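Local structure of putative protein-disulfide isomerase (Pseudomonas syringae pv. tomato, 3GN3) at residues Leu9-Gly14 with Gly79-Lys84; Leu22-Pro27 with Val65-Ile70; Ile52-Gln57 with Lys141-Tyr146. The protein is a putative protein-disulfide isomerase of the DsbA family, whose cellular role is not established but probably involves thiol-disulfide chemistry. All blocks are in the same frame, centred on the assembly; numbering follows the deposited sequence.

Interaction 1 (Leu9-Gly14 with Gly79-Lys84); sequences LSWGHG and GKESAK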
# COMPACT_ATOMS: atom_id res chain seq x y z
N LEU A 9 23.08 0.21 -1.13
CA LEU A 9 23.23 1.14 -0.03
C LEU A 9 23.02 0.41 1.29
O LEU A 9 22.04 0.64 1.99
CB LEU A 9 22.24 2.29 -0.20
CG LEU A 9 22.67 3.43 -1.13
CD1 LEU A 9 23.58 2.97 -2.26
CD2 LEU A 9 21.48 4.20 -1.66
N SER A 10 23.96 -0.48 1.61
CA SER A 10 23.81 -1.42 2.70
C SER A 10 25.09 -1.53 3.55
O SER A 10 26.18 -1.57 3.01
CB SER A 10 23.43 -2.77 2.13
OG SER A 10 22.97 -3.64 3.14
N TRP A 11 24.94 -1.56 4.87
CA TRP A 11 26.08 -1.64 5.78
C TRP A 11 25.73 -2.54 6.95
O TRP A 11 24.57 -2.63 7.36
CB TRP A 11 26.49 -0.27 6.32
CG TRP A 11 27.04 0.70 5.32
CD1 TRP A 11 28.37 0.95 5.06
CD2 TRP A 11 26.30 1.58 4.47
NE1 TRP A 11 28.50 1.92 4.10
CE2 TRP A 11 27.25 2.33 3.71
CE3 TRP A 11 24.93 1.81 4.26
CZ2 TRP A 11 26.86 3.29 2.76
CZ3 TRP A 11 24.54 2.78 3.31
CH2 TRP A 11 25.52 3.50 2.57
N GLY A 12 26.75 -3.20 7.50
CA GLY A 12 26.55 -4.12 8.60
C GLY A 12 26.18 -5.44 7.99
O GLY A 12 25.93 -5.51 6.80
N HIS A 13 26.15 -6.49 8.80
CA HIS A 13 25.85 -7.81 8.29
C HIS A 13 25.01 -8.61 9.29
O HIS A 13 24.93 -9.83 9.18
CB HIS A 13 27.15 -8.55 7.93
CG HIS A 13 28.07 -8.75 9.09
ND1 HIS A 13 29.06 -7.85 9.42
CD2 HIS A 13 28.12 -9.74 10.02
CE1 HIS A 13 29.70 -8.27 10.51
NE2 HIS A 13 29.14 -9.41 10.89
N GLY A 14 24.38 -7.93 10.24
CA GLY A 14 23.52 -8.58 11.23
C GLY A 14 22.19 -9.06 10.67
O GLY A 14 21.81 -8.67 9.55
N GLY A 79 31.63 2.65 -4.87
CA GLY A 79 30.24 2.23 -4.61
C GLY A 79 29.44 3.04 -3.58
O GLY A 79 29.28 4.29 -3.69
N LYS A 80 28.96 2.32 -2.58
CA LYS A 80 28.13 2.90 -1.54
C LYS A 80 28.85 4.00 -0.75
O LYS A 80 28.21 4.91 -0.23
CB LYS A 80 27.64 1.80 -0.61
CG LYS A 80 28.74 1.31 0.28
CD LYS A 80 28.71 -0.17 0.40
CE LYS A 80 28.33 -0.55 1.77
NZ LYS A 80 29.21 -1.61 2.27
N GLU A 81 30.18 3.92 -0.68
CA GLU A 81 30.94 4.96 0.01
C GLU A 81 30.92 6.28 -0.75
O GLU A 81 30.88 7.35 -0.13
CB GLU A 81 32.38 4.51 0.29
CG GLU A 81 32.48 3.24 1.13
CD GLU A 81 31.67 3.29 2.44
OE1 GLU A 81 31.49 4.39 3.04
OE2 GLU A 81 31.21 2.22 2.90
N SER A 82 30.93 6.19 -2.08
CA SER A 82 30.83 7.37 -2.96
C SER A 82 29.42 7.93 -2.98
O SER A 82 29.25 9.15 -2.94
CB SER A 82 31.28 7.03 -4.39
OG SER A 82 32.61 6.58 -4.38
N ALA A 83 28.42 7.05 -3.01
CA ALA A 83 27.03 7.46 -2.81
C ALA A 83 26.88 8.16 -1.45
O ALA A 83 26.26 9.23 -1.35
CB ALA A 83 26.09 6.27 -2.93
N LYS A 84 27.48 7.57 -0.41
CA LYS A 84 27.45 8.16 0.92
C LYS A 84 28.13 9.54 0.92
O LYS A 84 27.60 10.51 1.48
CB LYS A 84 28.05 7.21 1.94
CG LYS A 84 27.96 7.69 3.37
CD LYS A 84 29.01 7.00 4.25
CE LYS A 84 29.12 7.68 5.63
NZ LYS A 84 30.47 7.45 6.22
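An indole gripped on a face and at an edge by neighbouring residues of one helix is the centre of this contact. W11 has CG anti to its carbonyl carbon (chi1 -67°), and the ring reaches out to meet K80 tip to tip. The lysine begins in the crowded position between its backbone N and carbonyl carbon (chi1 73°) and bends again at the three following torsions, so that its chain arches over the five-membered ring instead of stretching away. K80 CE sits 3.5 Å from the centroid of that ring, close to its normal, as a CH-pi contact, while K80 NZ, 4.2 Å from the same centroid, adds a cation-pi interaction. The strand concerned, 10-12, is an outermost strand of the mixed sheet within the chain, antiparallel to strand 48-54 in the thioredoxin-like core; helix 79-92 belongs to the helical insertion of the DsbA family. At the ring edge, W11 NE1 donates to E81 OE2 over 3.0 Å in a fairly straight bond (158°). The acceptor lies near the indole plane but is approached from above the carboxylate plane, the two flat groups standing steeply to each other. E81 gets there by a bend at chi2, although its CB starts off away from the strand. Further along the ring, K80 CG lies 3.7 Å from W11 CZ2, and K84 CB approaches that atom obliquely at 4.2 Å. Nearer the core, L9 turns its CD1 to within 4.2 Å of A83 CB, whereas the hydroxyl of S10 bonds to R51.

Interaction 2 (Leu22-Pro27 with Val65-Ile70); sequences LEPTCP and VIVRCI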
# COMPACT_ATOMS: atom_id res chain seq x y z
N LEU A 22 14.97 7.90 2.93
CA LEU A 22 15.50 9.25 3.08
C LEU A 22 15.30 10.08 1.82
O LEU A 22 15.53 9.60 0.70
CB LEU A 22 16.98 9.21 3.48
CG LEU A 22 17.42 8.50 4.77
CD1 LEU A 22 18.95 8.25 4.76
CD2 LEU A 22 17.00 9.29 6.04
N GLU A 23 14.83 11.30 2.00
CA GLU A 23 14.88 12.31 0.95
C GLU A 23 16.16 13.13 1.20
O GLU A 23 16.28 13.77 2.26
CB GLU A 23 13.60 13.19 0.96
CG GLU A 23 13.73 14.60 0.37
CD GLU A 23 14.16 14.63 -1.11
OE1 GLU A 23 13.49 13.99 -1.96
OE2 GLU A 23 15.18 15.31 -1.40
N PRO A 24 17.11 13.10 0.26
CA PRO A 24 18.45 13.70 0.47
C PRO A 24 18.48 15.18 0.86
O PRO A 24 19.46 15.63 1.48
CB PRO A 24 19.16 13.51 -0.88
CG PRO A 24 18.31 12.49 -1.63
CD PRO A 24 16.92 12.64 -1.13
N THR A 25 17.43 15.93 0.51
CA THR A 25 17.38 17.35 0.85
C THR A 25 16.32 17.68 1.90
O THR A 25 15.91 18.84 2.03
CB THR A 25 17.15 18.26 -0.39
OG1 THR A 25 15.90 17.93 -1.01
CG2 THR A 25 18.26 18.12 -1.39
N CYS A 26 15.87 16.68 2.64
CA CYS A 26 14.85 16.90 3.67
C CYS A 26 15.51 17.06 5.04
O CYS A 26 16.34 16.25 5.42
CB CYS A 26 13.84 15.75 3.64
SG CYS A 26 13.04 15.30 5.23
N PRO A 27 15.14 18.11 5.78
CA PRO A 27 15.83 18.42 7.06
C PRO A 27 15.80 17.26 8.07
O PRO A 27 16.82 16.97 8.72
CB PRO A 27 15.08 19.64 7.60
CG PRO A 27 13.78 19.70 6.84
CD PRO A 27 14.05 19.07 5.49
N VAL A 65 17.08 15.00 -9.79
CA VAL A 65 18.46 15.22 -10.21
C VAL A 65 19.37 14.64 -9.13
O VAL A 65 20.24 13.80 -9.40
CB VAL A 65 18.78 16.72 -10.38
CG1 VAL A 65 20.25 16.91 -10.72
CG2 VAL A 65 17.90 17.35 -11.42
N ILE A 66 19.14 15.08 -7.89
CA ILE A 66 19.97 14.69 -6.75
C ILE A 66 19.95 13.19 -6.48
O ILE A 66 20.99 12.58 -6.27
CB ILE A 66 19.63 15.52 -5.49
CG1 ILE A 66 19.97 17.00 -5.75
CG2 ILE A 66 20.38 14.97 -4.26
CD1 ILE A 66 19.30 17.98 -4.79
N VAL A 67 18.77 12.58 -6.52
CA VAL A 67 18.67 11.13 -6.32
C VAL A 67 19.46 10.38 -7.41
O VAL A 67 20.18 9.41 -7.10
CB VAL A 67 17.18 10.61 -6.24
CG1 VAL A 67 17.11 9.09 -6.32
CG2 VAL A 67 16.51 11.11 -4.97
N ARG A 68 19.32 10.83 -8.66
CA ARG A 68 20.09 10.24 -9.77
C ARG A 68 21.62 10.34 -9.52
O ARG A 68 22.34 9.36 -9.70
CB ARG A 68 19.68 10.86 -11.12
CG ARG A 68 20.10 10.03 -12.35
CD ARG A 68 19.64 10.66 -13.67
NE ARG A 68 20.29 10.04 -14.83
CZ ARG A 68 19.89 8.91 -15.42
NH1 ARG A 68 18.82 8.26 -14.98
NH2 ARG A 68 20.57 8.41 -16.45
N CYS A 69 22.09 11.51 -9.06
CA CYS A 69 23.48 11.67 -8.67
C CYS A 69 23.94 10.66 -7.63
O CYS A 69 25.07 10.13 -7.73
CB CYS A 69 23.72 13.04 -8.08
SG CYS A 69 23.61 14.31 -9.33
N ILE A 70 23.09 10.41 -6.63
CA ILE A 70 23.45 9.49 -5.57
C ILE A 70 23.63 8.11 -6.16
O ILE A 70 24.62 7.42 -5.90
CB ILE A 70 22.42 9.49 -4.41
CG1 ILE A 70 22.45 10.83 -3.69
CG2 ILE A 70 22.69 8.33 -3.44
CD1 ILE A 70 21.13 11.19 -3.05
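A proline ring pressed against a ridge of branched side chains shows how a loop can be fitted to a helix by apolar contact, with no hydrogen bond between 22-27 and 65-70. P24 points at helix 63-73, and its ring meets three residues there. P24 CG comes closest, 3.4 Å from I70 CD1, and the same carbon lies 4.0 Å from V67 CG2, the valine crossing the ring at about a right angle. P24 CB rests 3.9 Å from I66 CG2, the branch anti to the isoleucine's backbone N. The other branch of I66 extends to its CD1, 3.6 Å from T25 CG2. I66 and I70, one turn apart, and V67 together make the apolar surface that the ring rests on.

Away from this tight apolar patch the loop turns polar. T25 is the last residue to touch 65-70; with chi1 at 60°, it puts its methyl toward I66 and its OG1 toward E23. E23 OE2 takes two bonds, 2.7 Å from T25 OG1 and 3.0 Å from T25 N, the latter along the anti lone pair. E23 OE1 is held by S63 OG and Q57 N, so both oxygens of this buried carboxylate are satisfied. The type I turn from E23 to C26 is closed by C26 N donating to E23 O, while C26 and the exposed P27 make no contact with 65-70.

C26 stands at the N-cap of helix 27-33, its SG capping a backbone N, where the helix end would probably favour the thiolate. S29 lies three residues on and bonds to E23 N. The start of the helix after a strand is where thioredoxin-fold proteins carry the redox cysteine, and C26 with S29 is consistent with such a site in C-x-x-S form.

Interaction 3 (Ile52-Gln57 with Lys141-Tyr146); sequences IRLQSQ and KWHTKY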
# COMPACT_ATOMS: atom_id res chain seq x y z
N ILE A 52 19.84 2.19 3.32
CA ILE A 52 19.20 3.40 2.85
C ILE A 52 18.35 3.14 1.58
O ILE A 52 18.80 2.48 0.64
CB ILE A 52 20.24 4.50 2.58
CG1 ILE A 52 21.02 4.78 3.87
CG2 ILE A 52 19.57 5.77 2.03
CD1 ILE A 52 22.25 5.67 3.69
N ARG A 53 17.11 3.63 1.58
CA ARG A 53 16.31 3.69 0.36
C ARG A 53 16.02 5.14 0.11
O ARG A 53 15.84 5.92 1.05
CB ARG A 53 14.99 2.93 0.45
CG ARG A 53 14.96 1.67 1.29
CD ARG A 53 16.05 0.72 0.91
NE ARG A 53 15.75 -0.67 1.20
CZ ARG A 53 16.50 -1.67 0.74
NH1 ARG A 53 17.56 -1.39 0.01
NH2 ARG A 53 16.18 -2.94 1.00
N LEU A 54 15.97 5.52 -1.16
CA LEU A 54 15.82 6.92 -1.51
C LEU A 54 14.35 7.27 -1.76
O LEU A 54 13.69 6.70 -2.64
CB LEU A 54 16.73 7.25 -2.71
CG LEU A 54 18.21 6.96 -2.41
CD1 LEU A 54 19.03 7.04 -3.66
CD2 LEU A 54 18.78 7.87 -1.31
N GLN A 55 13.83 8.17 -0.94
CA GLN A 55 12.44 8.59 -1.01
C GLN A 55 12.43 9.95 -1.65
O GLN A 55 12.56 10.97 -0.95
CB GLN A 55 11.85 8.67 0.41
CG GLN A 55 10.45 9.33 0.52
CD GLN A 55 9.33 8.41 0.08
OE1 GLN A 55 9.57 7.36 -0.52
NE2 GLN A 55 8.09 8.79 0.40
N SER A 56 12.30 9.99 -2.97
CA SER A 56 12.28 11.25 -3.70
C SER A 56 10.94 12.00 -3.49
O SER A 56 9.90 11.48 -3.84
CB SER A 56 12.53 10.96 -5.18
OG SER A 56 12.66 12.15 -5.92
N GLN A 57 10.97 13.20 -2.92
CA GLN A 57 9.73 13.95 -2.66
C GLN A 57 9.49 15.01 -3.74
O GLN A 57 10.34 15.89 -3.92
CB GLN A 57 9.76 14.62 -1.27
CG GLN A 57 10.15 13.70 -0.10
CD GLN A 57 9.02 12.79 0.37
OE1 GLN A 57 8.28 12.23 -0.44
NE2 GLN A 57 8.88 12.64 1.68
N LYS A 141 14.06 3.90 -10.53
CA LYS A 141 12.76 3.23 -10.56
C LYS A 141 12.63 2.23 -9.43
O LYS A 141 11.55 2.12 -8.85
CB LYS A 141 12.47 2.55 -11.91
CG LYS A 141 11.92 3.51 -12.94
CD LYS A 141 12.34 3.12 -14.34
CE LYS A 141 11.48 3.84 -15.35
NZ LYS A 141 11.38 3.08 -16.64
N TRP A 142 13.72 1.51 -9.13
CA TRP A 142 13.68 0.46 -8.11
C TRP A 142 13.33 1.03 -6.72
O TRP A 142 12.44 0.51 -6.03
CB TRP A 142 14.97 -0.36 -8.04
CG TRP A 142 14.76 -1.52 -7.11
CD1 TRP A 142 14.32 -2.76 -7.46
CD2 TRP A 142 14.90 -1.53 -5.68
NE1 TRP A 142 14.20 -3.56 -6.34
CE2 TRP A 142 14.52 -2.83 -5.23
CE3 TRP A 142 15.28 -0.58 -4.73
CZ2 TRP A 142 14.53 -3.19 -3.87
CZ3 TRP A 142 15.29 -0.96 -3.36
CH2 TRP A 142 14.92 -2.25 -2.96
N HIS A 143 14.04 2.10 -6.32
CA HIS A 143 13.78 2.77 -5.05
C HIS A 143 12.35 3.27 -4.96
O HIS A 143 11.65 2.97 -4.00
CB HIS A 143 14.79 3.88 -4.83
CG HIS A 143 16.14 3.37 -4.46
ND1 HIS A 143 16.55 3.24 -3.15
CD2 HIS A 143 17.15 2.89 -5.22
CE1 HIS A 143 17.78 2.73 -3.12
NE2 HIS A 143 18.15 2.50 -4.37
N THR A 144 11.92 3.98 -6.00
CA THR A 144 10.59 4.53 -6.05
C THR A 144 9.52 3.45 -5.97
O THR A 144 8.62 3.50 -5.12
CB THR A 144 10.46 5.38 -7.27
OG1 THR A 144 11.50 6.37 -7.20
CG2 THR A 144 9.11 6.08 -7.30
N LYS A 145 9.67 2.43 -6.81
CA LYS A 145 8.77 1.30 -6.82
C LYS A 145 8.69 0.59 -5.43
O LYS A 145 7.60 0.21 -4.97
CB LYS A 145 9.20 0.34 -7.94
CG LYS A 145 8.13 -0.59 -8.40
CD LYS A 145 8.62 -1.42 -9.56
CE LYS A 145 7.75 -2.66 -9.75
NZ LYS A 145 7.96 -3.25 -11.10
N TYR A 146 9.83 0.44 -4.77
CA TYR A 146 9.89 -0.27 -3.50
C TYR A 146 9.21 0.57 -2.41
O TYR A 146 8.41 0.05 -1.61
CB TYR A 146 11.34 -0.58 -3.15
CG TYR A 146 11.55 -1.40 -1.91
CD1 TYR A 146 11.26 -2.77 -1.87
CD2 TYR A 146 12.06 -0.81 -0.76
CE1 TYR A 146 11.47 -3.52 -0.71
CE2 TYR A 146 12.27 -1.53 0.40
CZ TYR A 146 11.98 -2.88 0.43
OH TYR A 146 12.21 -3.59 1.60
O HOH W 1 11.85 7.53 -4.49
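H143 overlaps L54, the two side chains lying side by side and pointing the same way, with L54 CG over a face of the imidazole. L54 N donates to H143 ND1 over 3.1 Å, nearly straight (167°) though tilted out of the ring plane, so ND1 acts as acceptor here. Having CG anti to the carbonyl carbon (chi1 -74°) brings the ring up to the strand, where R53 CA meets its edge 3.5 Å from H143 ND1. In the thioredoxin fold of this family, helix 137-150 follows the helical insertion and packs across the sheet; here the axis of its segment 141-146 runs at 95° to that of 52-54 in strand 48-54. R53 bends at chi2 and turns a face of its guanidinium to the edge of the W142 ring, the planes standing steeply to each other, with W142 CH2 4.0 Å above the centre of the guanidinium. Y146 CE2 approaches obliquely, 3.7 Å from R53 NE. The charge is met by E19, which also bonds to Y146 OH, while S6 O takes R53 NH1. Past the strand's end a water donates to L54 O and T144 OG1 and accepts from S56 N.

In the fold
From the N terminus, the chain lays down strand 10-12, then strand 16-22 and the cysteine-bearing loop, then helices 27-33 and 36-43, then strand 48-54. Helix 63-73 returns to the loop and closes interaction 2; helix 79-92 then reaches back to the first strand and closes interaction 1, whose longer loop encloses the shorter one. Interaction 3 starts within both loops, at 52-57, and ends beyond them on helix 137-150, so it crosses each. A83 packs on I70 between interactions 1 and 2, L9 pairs with I52 between 1 and 3, and L22 with Q55 between 2 and 3. Together they tie the sheet to the helical insertion and to the helix that follows it.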